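Local coordinates for putative periplasmic protein (PDB 4J32) that is the immunity protein Tai4, which probably protects Salmonella from the type VI secretion amidase Tae4 by binding and inhibiting it, at residues E56-Y69 with K81-L94. Numbering follows the deposited sequence.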
loop_
_atom_site.group_PDB
_atom_site.type_symbol
_atom_site.label_atom_id
_atom_site.label_comp_id
_atom_site.label_asym_id
_atom_site.label_seq_id
_atom_site.Cartn_x
_atom_site.Cartn_y
_atom_site.Cartn_z
ATOM N N GLU B 56 8.975 -17.189 -2.895
ATOM C CA GLU B 56 8.415 -17.704 -1.634
ATOM C C GLU B 56 7.627 -16.622 -0.865
ATOM O O GLU B 56 6.597 -16.910 -0.264
ATOM C CB GLU B 56 9.522 -18.274 -0.743
ATOM C CG GLU B 56 8.983 -19.151 0.415
ATOM C CD GLU B 56 8.161 -20.370 -0.004
ATOM O OE1 GLU B 56 8.132 -20.772 -1.201
ATOM O OE2 GLU B 56 7.542 -20.979 0.908
ATOM N N ILE B 57 8.136 -15.396 -0.853
ATOM C CA ILE B 57 7.380 -14.261 -0.301
ATOM C C ILE B 57 6.006 -14.163 -0.992
ATOM O O ILE B 57 4.971 -14.010 -0.331
ATOM C CB ILE B 57 8.157 -12.942 -0.409
ATOM C CG1 ILE B 57 9.397 -13.023 0.487
ATOM C CG2 ILE B 57 7.265 -11.744 0.028
ATOM C CD1 ILE B 57 10.420 -11.845 0.339
ATOM N N ASP B 58 6.007 -14.265 -2.318
ATOM C CA ASP B 58 4.744 -14.347 -3.084
ATOM C C ASP B 58 3.824 -15.485 -2.648
ATOM O O ASP B 58 2.608 -15.273 -2.554
ATOM C CB ASP B 58 5.027 -14.454 -4.588
ATOM C CG ASP B 58 3.767 -14.672 -5.418
ATOM O OD1 ASP B 58 2.999 -13.697 -5.624
ATOM O OD2 ASP B 58 3.546 -15.818 -5.883
ATOM N N GLU B 59 4.372 -16.680 -2.394
ATOM C CA GLU B 59 3.546 -17.803 -1.910
ATOM C C GLU B 59 2.797 -17.432 -0.633
ATOM O O GLU B 59 1.614 -17.794 -0.454
ATOM C CB GLU B 59 4.395 -19.067 -1.669
ATOM C CG GLU B 59 4.900 -19.736 -2.939
ATOM C CD GLU B 59 3.774 -20.296 -3.793
ATOM O OE1 GLU B 59 3.927 -20.308 -5.031
ATOM O OE2 GLU B 59 2.757 -20.741 -3.233
ATOM N N ILE B 60 3.479 -16.720 0.261
ATOM C CA ILE B 60 2.848 -16.298 1.525
ATOM C C ILE B 60 1.852 -15.173 1.269
ATOM O O ILE B 60 0.750 -15.186 1.823
ATOM C CB ILE B 60 3.887 -15.908 2.614
ATOM C CG1 ILE B 60 4.890 -17.054 2.803
ATOM C CG2 ILE B 60 3.182 -15.535 3.944
ATOM C CD1 ILE B 60 6.130 -16.672 3.678
ATOM N N ALA B 61 2.235 -14.230 0.401
ATOM C CA ALA B 61 1.364 -13.107 0.057
ATOM C C ALA B 61 0.027 -13.622 -0.463
ATOM O O ALA B 61 -1.021 -13.047 -0.138
ATOM C CB ALA B 61 2.022 -12.194 -0.976
ATOM N N LYS B 62 0.070 -14.698 -1.252
ATOM C CA LYS B 62 -1.155 -15.225 -1.847
ATOM C C LYS B 62 -2.113 -15.810 -0.800
ATOM O O LYS B 62 -3.321 -15.897 -1.051
ATOM C CB LYS B 62 -0.840 -16.203 -2.992
ATOM C CG LYS B 62 -0.278 -15.509 -4.252
ATOM C CD LYS B 62 0.212 -16.519 -5.279
ATOM C CE LYS B 62 0.712 -15.903 -6.592
ATOM N NZ LYS B 62 0.273 -14.498 -6.819
ATOM N N LYS B 63 -1.599 -16.165 0.382
ATOM C CA LYS B 63 -2.447 -16.662 1.477
ATOM C C LYS B 63 -3.293 -15.505 2.040
ATOM O O LYS B 63 -4.321 -15.742 2.673
ATOM C CB LYS B 63 -1.611 -17.260 2.610
ATOM C CG LYS B 63 -0.851 -18.539 2.230
ATOM C CD LYS B 63 0.138 -18.926 3.320
ATOM C CE LYS B 63 0.949 -20.144 2.875
ATOM N NZ LYS B 63 1.426 -20.903 4.059
ATOM N N TYR B 64 -2.840 -14.273 1.816
ATOM C CA TYR B 64 -3.533 -13.067 2.300
ATOM C C TYR B 64 -4.328 -12.425 1.173
ATOM O O TYR B 64 -5.426 -11.943 1.403
ATOM C CB TYR B 64 -2.531 -12.039 2.887
ATOM C CG TYR B 64 -2.036 -12.492 4.245
ATOM C CD1 TYR B 64 -2.679 -12.062 5.418
ATOM C CD2 TYR B 64 -0.952 -13.393 4.357
ATOM C CE1 TYR B 64 -2.263 -12.526 6.683
ATOM C CE2 TYR B 64 -0.518 -13.849 5.612
ATOM C CZ TYR B 64 -1.179 -13.409 6.770
ATOM O OH TYR B 64 -0.780 -13.865 8.015
ATOM N N SER B 65 -3.764 -12.425 -0.042
ATOM C CA SER B 65 -4.386 -11.708 -1.155
ATOM C C SER B 65 -5.701 -12.379 -1.558
ATOM O O SER B 65 -6.589 -11.715 -2.103
ATOM C CB SER B 65 -3.431 -11.564 -2.357
ATOM O OG SER B 65 -3.091 -12.831 -2.885
ATOM N N GLY B 66 -5.832 -13.671 -1.254
ATOM C CA GLY B 66 -7.026 -14.459 -1.588
ATOM C C GLY B 66 -8.103 -14.452 -0.511
ATOM O O GLY B 66 -9.177 -15.040 -0.686
ATOM N N LEU B 67 -7.807 -13.826 0.623
ATOM C CA LEU B 67 -8.787 -13.728 1.720
ATOM C C LEU B 67 -9.972 -12.854 1.320
ATOM O O LEU B 67 -9.849 -11.951 0.475
ATOM C CB LEU B 67 -8.131 -13.170 2.994
ATOM C CG LEU B 67 -7.021 -14.003 3.681
ATOM C CD1 LEU B 67 -6.398 -13.244 4.848
ATOM C CD2 LEU B 67 -7.540 -15.344 4.136
ATOM N N LYS B 68 -11.125 -13.120 1.926
ATOM C CA LYS B 68 -12.262 -12.206 1.791
ATOM C C LYS B 68 -12.469 -11.524 3.125
ATOM O O LYS B 68 -12.770 -12.191 4.118
ATOM C CB LYS B 68 -13.539 -12.947 1.370
ATOM C CG LYS B 68 -13.380 -13.781 0.086
ATOM C CD LYS B 68 -13.001 -12.931 -1.134
ATOM C CE LYS B 68 -12.328 -13.801 -2.191
ATOM N NZ LYS B 68 -12.678 -13.383 -3.586
ATOM N N TYR B 69 -12.302 -10.200 3.138
ATOM C CA TYR B 69 -12.514 -9.399 4.337
ATOM C C TYR B 69 -13.813 -8.592 4.220
ATOM O O TYR B 69 -14.110 -8.032 3.166
ATOM C CB TYR B 69 -11.345 -8.423 4.541
ATOM C CG TYR B 69 -10.075 -9.003 5.132
ATOM C CD1 TYR B 69 -8.904 -8.214 5.211
ATOM C CD2 TYR B 69 -10.039 -10.305 5.667
ATOM C CE1 TYR B 69 -7.726 -8.716 5.783
ATOM C CE2 TYR B 69 -8.851 -10.817 6.234
ATOM C CZ TYR B 69 -7.712 -10.010 6.299
ATOM O OH TYR B 69 -6.554 -10.506 6.882
ATOM N N LYS B 81 -5.488 -6.588 3.726
ATOM C CA LYS B 81 -4.904 -7.923 3.512
ATOM C C LYS B 81 -3.365 -7.809 3.528
ATOM O O LYS B 81 -2.678 -8.644 4.143
ATOM C CB LYS B 81 -5.411 -8.530 2.192
ATOM C CG LYS B 81 -6.933 -8.698 2.171
ATOM C CD LYS B 81 -7.472 -9.033 0.789
ATOM C CE LYS B 81 -8.997 -8.861 0.797
ATOM N NZ LYS B 81 -9.562 -9.195 -0.567
ATOM N N CYS B 82 -2.842 -6.756 2.893
ATOM C CA CYS B 82 -1.386 -6.587 2.788
ATOM C C CYS B 82 -0.777 -6.086 4.092
ATOM O O CYS B 82 0.360 -6.441 4.435
ATOM C CB CYS B 82 -1.046 -5.665 1.628
ATOM S SG CYS B 82 -1.507 -6.397 0.078
ATOM N N ILE B 83 -1.540 -5.293 4.843
ATOM C CA ILE B 83 -1.047 -4.845 6.152
ATOM C C ILE B 83 -0.986 -6.055 7.114
ATOM O O ILE B 83 -0.004 -6.233 7.839
ATOM C CB ILE B 83 -1.883 -3.654 6.716
ATOM C CG1 ILE B 83 -1.574 -2.386 5.877
ATOM C CG2 ILE B 83 -1.542 -3.401 8.210
ATOM C CD1 ILE B 83 -2.457 -1.218 6.109
ATOM N N ASP B 84 -2.007 -6.902 7.077
ATOM C CA ASP B 84 -1.966 -8.117 7.895
ATOM C C ASP B 84 -0.793 -9.000 7.432
ATOM O O ASP B 84 -0.080 -9.609 8.254
ATOM C CB ASP B 84 -3.292 -8.887 7.798
ATOM C CG ASP B 84 -4.424 -8.226 8.602
ATOM O OD1 ASP B 84 -4.154 -7.282 9.400
ATOM O OD2 ASP B 84 -5.581 -8.702 8.475
ATOM N N PHE B 85 -0.637 -9.110 6.122
ATOM C CA PHE B 85 0.441 -9.945 5.546
ATOM C C PHE B 85 1.814 -9.541 6.081
ATOM O O PHE B 85 2.606 -10.405 6.450
ATOM C CB PHE B 85 0.423 -9.825 4.021
ATOM C CG PHE B 85 1.664 -10.383 3.327
ATOM C CD1 PHE B 85 2.127 -11.673 3.607
ATOM C CD2 PHE B 85 2.329 -9.619 2.349
ATOM C CE1 PHE B 85 3.282 -12.198 2.939
ATOM C CE2 PHE B 85 3.463 -10.140 1.667
ATOM C CZ PHE B 85 3.933 -11.416 1.973
ATOM N N ILE B 86 2.103 -8.238 6.142
ATOM C CA ILE B 86 3.467 -7.838 6.499
ATOM C C ILE B 86 3.791 -8.077 7.976
ATOM O O ILE B 86 4.965 -8.002 8.373
ATOM C CB ILE B 86 3.844 -6.422 6.007
ATOM C CG1 ILE B 86 2.919 -5.350 6.611
ATOM C CG2 ILE B 86 3.819 -6.394 4.485
ATOM C CD1 ILE B 86 3.477 -3.917 6.524
ATOM N N HIS B 87 2.767 -8.428 8.765
ATOM C CA HIS B 87 2.949 -8.853 10.166
ATOM C C HIS B 87 3.048 -10.374 10.334
ATOM O O HIS B 87 3.184 -10.890 11.461
ATOM C CB HIS B 87 1.811 -8.309 11.035
ATOM C CG HIS B 87 1.820 -6.811 11.148
ATOM N ND1 HIS B 87 1.223 -5.997 10.214
ATOM C CD2 HIS B 87 2.350 -5.987 12.085
ATOM C CE1 HIS B 87 1.397 -4.731 10.560
ATOM N NE2 HIS B 87 2.076 -4.696 11.693
ATOM N N ASP B 88 2.964 -11.093 9.221
ATOM C CA ASP B 88 2.922 -12.566 9.257
ATOM C C ASP B 88 4.223 -13.157 9.813
ATOM O O ASP B 88 5.311 -12.771 9.398
ATOM C CB ASP B 88 2.590 -13.106 7.857
ATOM C CG ASP B 88 2.531 -14.608 7.807
ATOM O OD1 ASP B 88 3.599 -15.193 7.584
ATOM O OD2 ASP B 88 1.439 -15.203 7.983
ATOM N N ARG B 89 4.085 -14.072 10.771
ATOM C CA ARG B 89 5.234 -14.684 11.433
ATOM C C ARG B 89 6.078 -15.514 10.452
ATOM O O ARG B 89 7.305 -15.450 10.495
ATOM C CB ARG B 89 4.776 -15.545 12.611
ATOM C CG ARG B 89 5.920 -16.036 13.482
ATOM C CD ARG B 89 5.461 -17.012 14.585
ATOM N NE ARG B 89 5.444 -18.407 14.130
ATOM C CZ ARG B 89 6.526 -19.124 13.803
ATOM N NH1 ARG B 89 7.751 -18.600 13.863
ATOM N NH2 ARG B 89 6.381 -20.377 13.393
ATOM N N GLU B 90 5.424 -16.277 9.570
ATOM C CA GLU B 90 6.112 -17.105 8.568
ATOM C C GLU B 90 7.001 -16.254 7.647
ATOM O O GLU B 90 8.134 -16.629 7.324
ATOM C CB GLU B 90 5.082 -17.919 7.756
ATOM C CG GLU B 90 5.670 -18.779 6.633
ATOM C CD GLU B 90 4.630 -19.518 5.778
ATOM O OE1 GLU B 90 3.401 -19.285 5.918
ATOM O OE2 GLU B 90 5.060 -20.347 4.954
ATOM N N LEU B 91 6.460 -15.115 7.226
ATOM C CA LEU B 91 7.187 -14.169 6.384
ATOM C C LEU B 91 8.422 -13.645 7.106
ATOM O O LEU B 91 9.529 -13.612 6.549
ATOM C CB LEU B 91 6.284 -12.995 5.994
ATOM C CG LEU B 91 6.965 -11.823 5.281
ATOM C CD1 LEU B 91 7.503 -12.237 3.897
ATOM C CD2 LEU B 91 6.041 -10.557 5.168
ATOM N N ASN B 92 8.238 -13.227 8.352
ATOM C CA ASN B 92 9.348 -12.650 9.041
ATOM C C ASN B 92 10.441 -13.726 9.350
ATOM O O ASN B 92 11.632 -13.429 9.240
ATOM C CB ASN B 92 8.829 -11.737 10.167
ATOM C CG ASN B 92 8.202 -10.420 9.603
ATOM O OD1 ASN B 92 8.932 -9.497 9.239
ATOM N ND2 ASN B 92 6.851 -10.359 9.488
ATOM N N GLU B 93 10.033 -14.968 9.640
ATOM C CA GLU B 93 10.974 -16.078 9.825
ATOM C C GLU B 93 11.710 -16.447 8.544
ATOM O O GLU B 93 12.906 -16.704 8.569
ATOM C CB GLU B 93 10.277 -17.305 10.436
ATOM C CG GLU B 93 9.762 -17.058 11.847
ATOM C CD GLU B 93 10.829 -16.492 12.795
ATOM O OE1 GLU B 93 11.943 -17.062 12.893
ATOM O OE2 GLU B 93 10.541 -15.463 13.453
ATOM N N LEU B 94 10.992 -16.454 7.421
ATOM C CA LEU B 94 11.593 -16.692 6.104
ATOM C C LEU B 94 12.748 -15.714 5.831
ATOM O O LEU B 94 13.831 -16.102 5.374
ATOM C CB LEU B 94 10.535 -16.522 5.006
ATOM C CG LEU B 94 10.978 -16.601 3.540
ATOM C CD1 LEU B 94 11.456 -18.047 3.185
ATOM C CD2 LEU B 94 9.853 -16.174 2.607
HETATM O O HOH W 1 -0.178 -11.733 9.927
HETATM O O HOH W 2 -12.227 -8.839 0.546
#
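A chi1 of 167° turns the F85 ring away from its backbone N and onto helix 56-65, while Y64, its CG anti to the carbonyl carbon (chi1 -75°), turns one face of its ring to F85 CA, 3.6 Å from the Y64 centroid. This is knobs-into-holes packing in the all-helical Tai4 fold: helix 56-65 runs nearly antiparallel to helix 89-94 and crosses helix 81-86 at 134°. F85 fits among I57, I60, A61 and Y64; A61 CA makes a CH-pi contact 3.7 Å from its ring centroid, L91 CD2 lies over the opposite face, and I60 CG2 meets the edge. I60 is the reciprocal knob, CD1 reaching E90, L91 and L94. The disulfide of C82 with C22 and contacts of I57 and F85 tie this layer to helix 10-26. In one of two E90 conformers, OE1 forms a salt bridge with K63 NZ. Toward Y69, K81 NZ donates to L67 O at 3.0 Å and also binds N78. D84 OD1 bonds Y8 OH, and OD2 L4 N, of the second Tai4 subunit; Y69 OH adds a weak bond to OD2. D88 is the N-cap of helix 89-94: OD1 accepts from L91 N, and OD2 takes the Y64 hydroxyl on its anti lone pair, OH to OD2 2.6 Å.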